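Local coordinates for protein paenibacillus xanthan lyase (Paenibacillus, PDB 6F2P) that cleaves the polysaccharide xanthan as a lyase, very probably by the beta-elimination used throughout polysaccharide lyase family 8, at residues Gly43-Ser47 and Met48-Pro52; Lys516-Ser519 and Ser520-Ala524. One frame throughout, in Å; residues are numbered along the deposited sequence.

In the fold
Both contacts are local, each made where the chain leaves a regular element, and they lie in different domains of the lyase, with centres about 48 Å apart and no touch between them. Contact 1 (43-47 with 48-52) is at the surface of the N-terminal alpha-helical domain, where helix 28-46 runs out; contact 2 (516-519 with 520-524) is a partly buried turn in the super-sandwich domain, between strands 508-516 and 525-527. Their chemistry follows their place. At the helix end a lysine ammonium gathers backbone carbonyls and a water, whereas the strand-linking loop is held by neutral asparagine amides that bond to backbone N-H groups and to one another.

Contact 1 of 2, residues Gly43-Ser47 and Met48-Pro52; sequences GYWDS and MLKDP
Met48 N reaches back to Trp45 O at 3.3 Å in a weak hydrogen bond, linking the end of helix 28-46 to the chain that leaves it. The CB of Met48 rests against the same carbonyl and that of Tyr44, at 3.3 Å from Tyr44 O, while the extended thioether chain runs off to Met80. Lys50 folds back: its chain bends at the last torsion (chi4 48°), which brings NZ round to Trp45 O at 2.9 Å, almost in line with the carbonyl bond (171°). The same ammonium takes Met48 O, also at 2.9 Å but well out of that carbonyl's plane, and a water that donates to Asp46 O. CE approaches the Trp45 ring obliquely, 3.8 Å from CD1. Trp45 O and Met48 O would probably lose the donor they share, and the water on Asp46 O its ammonium partner, if an alanine replaced this lysine. The ammonium thus sits at the carbonyl-rich C-terminal end of a helix, probably meeting the favourable end of its dipole. In the helical domain, helices 68-85 and 95-111 flank this end: Met48 and Trp45 touch Met80 of the first, and Trp45 NE1 is hydrogen-bonded to Asp100 of the second.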
ATOM      1  N   GLY A  43      36.048  10.220 -33.520  1.00 18.16           N
ATOM      2  CA  GLY A  43      34.832  10.365 -34.297  1.00 16.76           C
ATOM      3  C   GLY A  43      34.338  11.801 -34.422  1.00 22.90           C
ATOM      4  O   GLY A  43      34.153  12.325 -35.533  1.00 18.83           O
ATOM      5  N   TYR A  44      34.116  12.440 -33.278  1.00 22.00           N
ATOM      6  CA  TYR A  44      33.558  13.785 -33.269  1.00 19.08           C
ATOM      7  C   TYR A  44      34.592  14.807 -33.704  1.00 20.26           C
ATOM      8  O   TYR A  44      34.238  15.883 -34.188  1.00 23.49           O
ATOM      9  CB  TYR A  44      32.992  14.125 -31.889  1.00 20.19           C
ATOM     10  CG  TYR A  44      31.759  13.317 -31.557  1.00 23.15           C
ATOM     11  CD1 TYR A  44      30.688  13.274 -32.436  1.00 20.87           C
ATOM     12  CD2 TYR A  44      31.667  12.587 -30.376  1.00 22.39           C
ATOM     13  CE1 TYR A  44      29.564  12.534 -32.153  1.00 21.65           C
ATOM     14  CE2 TYR A  44      30.536  11.845 -30.083  1.00 19.14           C
ATOM     15  CZ  TYR A  44      29.490  11.823 -30.980  1.00 22.84           C
ATOM     16  OH  TYR A  44      28.355  11.096 -30.713  1.00 32.04           O
ATOM     17  N   TRP A  45      35.868  14.473 -33.529  1.00 19.12           N
ATOM     18  CA  TRP A  45      36.941  15.355 -33.977  1.00 22.50           C
ATOM     19  C   TRP A  45      36.929  15.370 -35.511  1.00 23.98           C
ATOM     20  O   TRP A  45      37.061  16.419 -36.154  1.00 23.29           O
ATOM     21  CB  TRP A  45      38.295  14.871 -33.450  1.00 18.49           C
ATOM     22  CG  TRP A  45      39.390  15.881 -33.596  1.00 17.21           C
ATOM     23  CD1 TRP A  45      39.250  17.212 -33.875  1.00 22.79           C
ATOM     24  CD2 TRP A  45      40.798  15.646 -33.467  1.00 17.27           C
ATOM     25  NE1 TRP A  45      40.482  17.820 -33.926  1.00 18.58           N
ATOM     26  CE2 TRP A  45      41.450  16.880 -33.680  1.00 21.50           C
ATOM     27  CE3 TRP A  45      41.569  14.515 -33.194  1.00 14.56           C
ATOM     28  CZ2 TRP A  45      42.841  17.012 -33.631  1.00 19.68           C
ATOM     29  CZ3 TRP A  45      42.951  14.649 -33.149  1.00 19.32           C
ATOM     30  CH2 TRP A  45      43.571  15.889 -33.369  1.00 18.05           C
ATOM     31  N   ASP A  46      36.746  14.186 -36.081  1.00 19.75           N
ATOM     32  CA  ASP A  46      36.708  14.019 -37.516  1.00 20.98           C
ATOM     33  C   ASP A  46      35.532  14.753 -38.131  1.00 22.07           C
ATOM     34  O   ASP A  46      35.675  15.377 -39.173  1.00 26.84           O
ATOM     35  CB  ASP A  46      36.662  12.530 -37.874  1.00 22.85           C
ATOM     36  CG  ASP A  46      38.002  11.843 -37.670  1.00 26.35           C
ATOM     37  OD1 ASP A  46      39.018  12.561 -37.496  1.00 27.98           O
ATOM     38  OD2 ASP A  46      38.041  10.595 -37.688  1.00 26.91           O
ATOM     39  N   SER A  47      34.369  14.684 -37.494  1.00 22.35           N
ATOM     40  CA  SER A  47      33.172  15.307 -38.055  1.00 17.34           C
ATOM     41  C   SER A  47      33.052  16.777 -37.690  1.00 17.30           C
ATOM     42  O   SER A  47      32.122  17.445 -38.119  1.00 21.81           O
ATOM     43  CB  SER A  47      31.916  14.573 -37.604  1.00 19.22           C
ATOM     44  OG  SER A  47      31.870  14.475 -36.190  1.00 25.22           O
ATOM     45  N   MET A  48      33.986  17.285 -36.899  1.00 17.14           N
ATOM     46  CA  MET A  48      33.868  18.652 -36.415  1.00 18.40           C
ATOM     47  C   MET A  48      34.061  19.694 -37.524  1.00 18.19           C
ATOM     48  O   MET A  48      34.927  19.561 -38.387  1.00 17.63           O
ATOM     49  CB  MET A  48      34.849  18.910 -35.265  1.00 16.06           C
ATOM     50  CG  MET A  48      34.663  20.274 -34.604  1.00 15.87           C
ATOM     51  SD  MET A  48      35.776  20.584 -33.222  1.00 17.38           S
ATOM     52  CE  MET A  48      35.133  22.136 -32.613  1.00 15.30           C
ATOM     53  N   LEU A  49      33.235  20.731 -37.493  1.00 14.64           N
ATOM     54  CA  LEU A  49      33.450  21.907 -38.314  1.00 17.35           C
ATOM     55  C   LEU A  49      34.468  22.822 -37.632  1.00 18.73           C
ATOM     56  O   LEU A  49      34.246  23.281 -36.511  1.00 19.80           O
ATOM     57  CB  LEU A  49      32.115  22.609 -38.558  1.00 16.95           C
ATOM     58  CG  LEU A  49      31.234  21.628 -39.339  1.00 18.38           C
ATOM     59  CD1 LEU A  49      29.782  21.965 -39.254  1.00 21.79           C
ATOM     60  CD2 LEU A  49      31.680  21.603 -40.793  1.00 18.65           C
ATOM     61  N   LYS A  50      35.589  23.074 -38.307  1.00 18.89           N
ATOM     62  CA  LYS A  50      36.742  23.687 -37.655  1.00 18.64           C
ATOM     63  C   LYS A  50      37.105  25.108 -38.076  1.00 22.22           C
ATOM     64  O   LYS A  50      37.986  25.714 -37.474  1.00 33.33           O
ATOM     65  CB  LYS A  50      37.968  22.791 -37.815  1.00 19.25           C
ATOM     66  CG  LYS A  50      37.740  21.377 -37.333  1.00 18.02           C
ATOM     67  CD  LYS A  50      39.022  20.575 -37.380  1.00 20.20           C
ATOM     68  CE  LYS A  50      38.730  19.099 -37.151  1.00 28.04           C
ATOM     69  NZ  LYS A  50      37.594  18.633 -37.994  1.00 19.67           N
ATOM     70  N   ASP A  51      36.436  25.654 -39.081  1.00 20.63           N
ATOM     71  CA  ASP A  51      36.915  26.898 -39.684  1.00 27.78           C
ATOM     72  C   ASP A  51      36.224  28.170 -39.175  1.00 29.59           C
ATOM     73  O   ASP A  51      35.067  28.126 -38.773  1.00 25.47           O
ATOM     74  CB  ASP A  51      36.856  26.767 -41.203  1.00 24.98           C
ATOM     75  CG  ASP A  51      37.505  25.490 -41.682  1.00 26.22           C
ATOM     76  OD1 ASP A  51      38.638  25.193 -41.225  1.00 22.92           O
ATOM     77  OD2 ASP A  51      36.868  24.771 -42.480  1.00 26.78           O
ATOM     78  N   PRO A  52      36.953  29.304 -39.169  1.00 31.62           N
ATOM     79  CA  PRO A  52      36.489  30.566 -38.574  1.00 35.75           C
ATOM     80  C   PRO A  52      35.084  30.975 -39.000  1.00 36.06           C
ATOM     81  O   PRO A  52      34.314  31.501 -38.194  1.00 41.57           O
ATOM     82  CB  PRO A  52      37.521  31.594 -39.076  1.00 27.57           C
ATOM     83  CG  PRO A  52      38.336  30.882 -40.107  1.00 28.90           C
ATOM     84  CD  PRO A  52      38.313  29.447 -39.704  1.00 26.79           C
TER
HETATM   85  O   HOH W   1      38.167  16.611 -39.552  1.00 32.07           O

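Contact 2 of 2, residues Lys516-Ser519 and Ser520-Ala524; sequences KLNS and SGNNA
Asn518 and Asn523 meet where OD1 of Asn523 accepts the backbone N-H of Asn518, at 3.0 Å and nearly straight (173°), tying the two sides of the loop together. The tight part of the contact lies around this bond, where Leu517, Gly521 and Asn523 are buried: Leu517 packs its CB against Gly521 CA and its CD1 near the Gly521 carbonyl. On the far side of its amide, Asn523 ND2 is bound by Ala551 O and Ser553 OG, which fixes the rotation of the group.

Asn518 to Gly521 form a type I beta turn, closed by a weak bond from Gly521 N to Asn518 O, and the glycine ends it in a left-handed conformation. Asn518 serves the same turn with both ends of its amide. With CG lodged between the backbone N and the carbonyl carbon (chi1 60°), the amide is folded over the turn. OD1 accepts Asn522 N at 3.2 Å and, weakly, Gly521 N at 2.7 Å. ND2 donates to Asn522 OD1 at 2.9 Å; that oxygen lies close to the Asn518 amide plane although the two amides are turned 68° apart.

The solvent side is looser. Ser519 and Ser520 are exposed at the apex, and their hydroxyls are joined through one water, 2.6 Å from Ser519 OG and 2.7 Å from Ser520 OG.

From strand 595-607, Asn598 donates to Asn518 O, and Arg573 donates to the carbonyls of Gly521 and Asn523. The bonds within the turn come from neutral amide and backbone groups and are probably insensitive to ionisation, while Arg573 brings the charge.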
ATOM      1  N   LYS A 516       9.757 -15.952 -22.458  1.00 24.08           N
ATOM      2  CA  LYS A 516      10.691 -15.960 -23.576  1.00 20.36           C
ATOM      3  C   LYS A 516      11.560 -17.204 -23.508  1.00 20.84           C
ATOM      4  O   LYS A 516      12.046 -17.569 -22.438  1.00 24.50           O
ATOM      5  CB  LYS A 516      11.568 -14.712 -23.582  1.00 21.58           C
ATOM      6  CG  LYS A 516      12.187 -14.438 -24.937  1.00 20.56           C
ATOM      7  CD  LYS A 516      13.534 -13.791 -24.804  1.00 25.18           C
ATOM      8  CE  LYS A 516      13.440 -12.497 -24.052  1.00 19.72           C
ATOM      9  NZ  LYS A 516      14.792 -12.066 -23.633  1.00 23.17           N
ATOM     10  N   LEU A 517      11.764 -17.843 -24.655  1.00 21.36           N
ATOM     11  CA  LEU A 517      12.452 -19.128 -24.710  1.00 20.62           C
ATOM     12  C   LEU A 517      13.881 -18.989 -25.224  1.00 20.55           C
ATOM     13  O   LEU A 517      14.341 -17.879 -25.499  1.00 24.72           O
ATOM     14  CB  LEU A 517      11.657 -20.103 -25.581  1.00 18.91           C
ATOM     15  CG  LEU A 517      10.186 -20.197 -25.164  1.00 21.92           C
ATOM     16  CD1 LEU A 517       9.418 -21.199 -26.011  1.00 19.23           C
ATOM     17  CD2 LEU A 517      10.092 -20.561 -23.686  1.00 21.83           C
ATOM     18  N   ASN A 518      14.586 -20.112 -25.343  1.00 16.24           N
ATOM     19  CA  ASN A 518      15.912 -20.098 -25.939  1.00 17.52           C
ATOM     20  C   ASN A 518      15.824 -19.765 -27.429  1.00 21.65           C
ATOM     21  O   ASN A 518      14.725 -19.581 -27.963  1.00 20.92           O
ATOM     22  CB  ASN A 518      16.659 -21.411 -25.688  1.00 13.48           C
ATOM     23  CG  ASN A 518      15.942 -22.623 -26.254  1.00 22.42           C
ATOM     24  OD1 ASN A 518      15.237 -22.548 -27.266  1.00 22.49           O
ATOM     25  ND2 ASN A 518      16.133 -23.761 -25.603  1.00 22.31           N
ATOM     26  N   SER A 519      16.969 -19.693 -28.101  1.00 23.03           N
ATOM     27  CA  SER A 519      16.998 -19.192 -29.479  1.00 28.95           C
ATOM     28  C   SER A 519      16.288 -20.132 -30.449  1.00 22.99           C
ATOM     29  O   SER A 519      15.816 -19.701 -31.495  1.00 28.98           O
ATOM     30  CB  SER A 519      18.427 -18.903 -29.940  1.00 21.19           C
ATOM     31  OG  SER A 519      19.192 -20.091 -29.961  1.00 37.63           O
ATOM     32  N   SER A 520      16.203 -21.411 -30.091  1.00 22.02           N
ATOM     33  CA  SER A 520      15.427 -22.375 -30.871  1.00 17.80           C
ATOM     34  C   SER A 520      13.935 -22.231 -30.587  1.00 23.87           C
ATOM     35  O   SER A 520      13.098 -22.466 -31.463  1.00 27.73           O
ATOM     36  CB  SER A 520      15.848 -23.797 -30.524  1.00 17.41           C
ATOM     37  OG  SER A 520      17.256 -23.895 -30.449  1.00 31.21           O
ATOM     38  N   GLY A 521      13.610 -21.851 -29.354  1.00 17.25           N
ATOM     39  CA  GLY A 521      12.237 -21.867 -28.895  1.00 16.08           C
ATOM     40  C   GLY A 521      11.764 -23.296 -28.675  1.00 24.06           C
ATOM     41  O   GLY A 521      10.597 -23.618 -28.919  1.00 23.09           O
ATOM     42  N   ASN A 522      12.663 -24.157 -28.202  1.00 20.97           N
ATOM     43  CA  ASN A 522      12.336 -25.570 -28.060  1.00 19.17           C
ATOM     44  C   ASN A 522      12.285 -26.083 -26.626  1.00 21.43           C
ATOM     45  O   ASN A 522      12.324 -27.290 -26.410  1.00 22.16           O
ATOM     46  CB  ASN A 522      13.317 -26.425 -28.861  1.00 19.18           C
ATOM     47  CG  ASN A 522      14.688 -26.521 -28.207  1.00 24.05           C
ATOM     48  OD1 ASN A 522      14.941 -25.952 -27.144  1.00 31.82           O
ATOM     49  ND2 ASN A 522      15.580 -27.264 -28.840  1.00 20.30           N
ATOM     50  N   ASN A 523      12.250 -25.173 -25.659  1.00 21.81           N
ATOM     51  CA  ASN A 523      12.218 -25.555 -24.249  1.00 19.50           C
ATOM     52  C   ASN A 523      11.118 -26.571 -24.022  1.00 20.72           C
ATOM     53  O   ASN A 523       9.981 -26.352 -24.449  1.00 20.22           O
ATOM     54  CB  ASN A 523      11.992 -24.330 -23.367  1.00 15.25           C
ATOM     55  CG  ASN A 523      13.093 -23.310 -23.505  1.00 19.89           C
ATOM     56  OD1 ASN A 523      13.270 -22.717 -24.570  1.00 24.52           O
ATOM     57  ND2 ASN A 523      13.850 -23.101 -22.431  1.00 17.63           N
ATOM     58  N   ALA A 524      11.452 -27.696 -23.393  1.00 16.68           N
ATOM     59  CA  ALA A 524      10.475 -28.773 -23.282  1.00 16.77           C
ATOM     60  C   ALA A 524       9.245 -28.331 -22.480  1.00 19.29           C
ATOM     61  O   ALA A 524       9.366 -27.725 -21.405  1.00 18.01           O
ATOM     62  CB  ALA A 524      11.098 -30.006 -22.689  1.00 16.20           C
TER
HETATM   63  O   HOH W   2      18.374 -22.231 -28.670  1.00 22.48           O